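Local coordinates for protein chitinase (Chromobacterium violaceum, PDB 4TXG) that probably hydrolyses glycosidic bonds of chitin as a family 18 glycoside hydrolase, with an accompanying module thought to bind carbohydrate, at residues Glu257-Tyr261 with Ser271-Tyr275. Numbering follows the deposited sequence.
Sequences ETGGY and SGGFY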
loop_
_atom_site.group_PDB
_atom_site.type_symbol
_atom_site.label_atom_id
_atom_site.label_comp_id
_atom_site.label_asym_id
_atom_site.label_seq_id
_atom_site.Cartn_x
_atom_site.Cartn_y
_atom_site.Cartn_z
ATOM N N GLU A 257 -10.819 -4.946 10.518
ATOM C CA GLU A 257 -10.259 -4.975 11.873
ATOM C C GLU A 257 -9.219 -3.885 12.143
ATOM O O GLU A 257 -8.395 -4.004 13.049
ATOM C CB GLU A 257 -9.664 -6.352 12.161
ATOM C CG GLU A 257 -10.730 -7.455 12.199
ATOM C CD GLU A 257 -10.207 -8.778 12.752
ATOM O OE1 GLU A 257 -9.443 -9.463 12.040
ATOM O OE2 GLU A 257 -10.568 -9.136 13.896
ATOM N N THR A 258 -9.277 -2.804 11.382
ATOM C CA THR A 258 -8.513 -1.614 11.750
ATOM C C THR A 258 -9.080 -0.996 13.031
ATOM O O THR A 258 -8.325 -0.540 13.893
ATOM C CB THR A 258 -8.514 -0.567 10.612
ATOM O OG1 THR A 258 -7.513 -0.924 9.650
ATOM C CG2 THR A 258 -8.211 0.828 11.148
ATOM N N GLY A 259 -10.403 -1.005 13.170
ATOM C CA GLY A 259 -11.044 -0.313 14.280
ATOM C C GLY A 259 -11.786 -1.199 15.264
ATOM O O GLY A 259 -12.583 -0.717 16.059
ATOM N N GLY A 260 -11.525 -2.498 15.218
ATOM C CA GLY A 260 -12.207 -3.427 16.102
ATOM C C GLY A 260 -11.727 -4.832 15.824
ATOM O O GLY A 260 -10.740 -5.017 15.129
ATOM N N TYR A 261 -12.429 -5.822 16.358
ATOM C CA TYR A 261 -12.044 -7.215 16.149
ATOM C C TYR A 261 -13.254 -8.118 16.310
ATOM O O TYR A 261 -14.240 -7.739 16.939
ATOM C CB TYR A 261 -10.930 -7.630 17.118
ATOM C CG TYR A 261 -11.236 -7.379 18.578
ATOM C CD1 TYR A 261 -11.926 -8.316 19.343
ATOM C CD2 TYR A 261 -10.818 -6.206 19.196
ATOM C CE1 TYR A 261 -12.198 -8.085 20.677
ATOM C CE2 TYR A 261 -11.086 -5.966 20.522
ATOM C CZ TYR A 261 -11.772 -6.908 21.260
ATOM O OH TYR A 261 -12.033 -6.653 22.584
ATOM N N SER A 271 -14.032 -1.727 19.328
ATOM C CA SER A 271 -13.075 -1.327 20.357
ATOM C C SER A 271 -12.316 -0.039 20.024
ATOM O O SER A 271 -11.813 0.641 20.919
ATOM C CB SER A 271 -12.070 -2.455 20.580
ATOM O OG SER A 271 -11.277 -2.639 19.410
ATOM N N GLY A 272 -12.202 0.272 18.738
ATOM C CA GLY A 272 -11.454 1.444 18.301
ATOM C C GLY A 272 -10.162 1.081 17.583
ATOM O O GLY A 272 -9.651 1.865 16.785
ATOM N N GLY A 273 -9.634 -0.107 17.871
ATOM C CA GLY A 273 -8.431 -0.604 17.209
ATOM C C GLY A 273 -7.292 0.396 17.116
ATOM O O GLY A 273 -6.892 0.991 18.113
ATOM N N PHE A 274 -6.770 0.579 15.908
ATOM C CA PHE A 274 -5.693 1.536 15.665
ATOM C C PHE A 274 -6.052 2.968 16.073
ATOM O O PHE A 274 -5.188 3.726 16.495
ATOM C CB PHE A 274 -5.311 1.529 14.176
ATOM C CG PHE A 274 -4.312 0.469 13.797
ATOM C CD1 PHE A 274 -2.981 0.594 14.159
ATOM C CD2 PHE A 274 -4.694 -0.625 13.040
ATOM C CE1 PHE A 274 -2.051 -0.370 13.797
ATOM C CE2 PHE A 274 -3.764 -1.594 12.674
ATOM C CZ PHE A 274 -2.450 -1.465 13.051
ATOM N N TYR A 275 -7.310 3.358 15.909
ATOM C CA TYR A 275 -7.679 4.743 16.198
ATOM C C TYR A 275 -7.478 5.070 17.677
ATOM O O TYR A 275 -6.878 6.095 18.025
ATOM C CB TYR A 275 -9.125 5.015 15.801
ATOM C CG TYR A 275 -9.384 4.884 14.318
ATOM C CD1 TYR A 275 -8.930 5.848 13.428
ATOM C CD2 TYR A 275 -10.092 3.797 13.812
ATOM C CE1 TYR A 275 -9.164 5.738 12.067
ATOM C CE2 TYR A 275 -10.343 3.678 12.457
ATOM C CZ TYR A 275 -9.876 4.651 11.589
ATOM O OH TYR A 275 -10.122 4.547 10.242
#
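A glycine-rich loop, 257-261, meets the glycine-rich segment running into helix 273-278 backbone to backbone in the TIM barrel of this GH18 chitinase, in the connection that follows barrel strand 247-253. Between them the chain makes a short excursion, closed by backbone hydrogen bonding of Y261 with V269. Two hydrogen bonds join the segments: F274 N donates to T258 O (2.8 Å) and G272 N to G259 O (2.9 Å). The CA atoms of G259 and G273 are 3.9 Å apart. A side chain at G273 would run into T258 O and the CA of G259, and the positive phi of G273 also favours glycine. Beside these backbone bonds, T258 CG2 rests 3.8 Å from Y275 CE2, while T258 OG1 is hydrogen-bonded to G254 O and E314 N. E314 ends the GH18 DxxDxDxE motif and is probably the catalytic acid, placing the contact beside the presumed active site. F274 stacks on F313, which Y275 meets edge-to-face. At the opposite end, S271 OG lies 3.5 Å from both G260 CA and Y261 CE2.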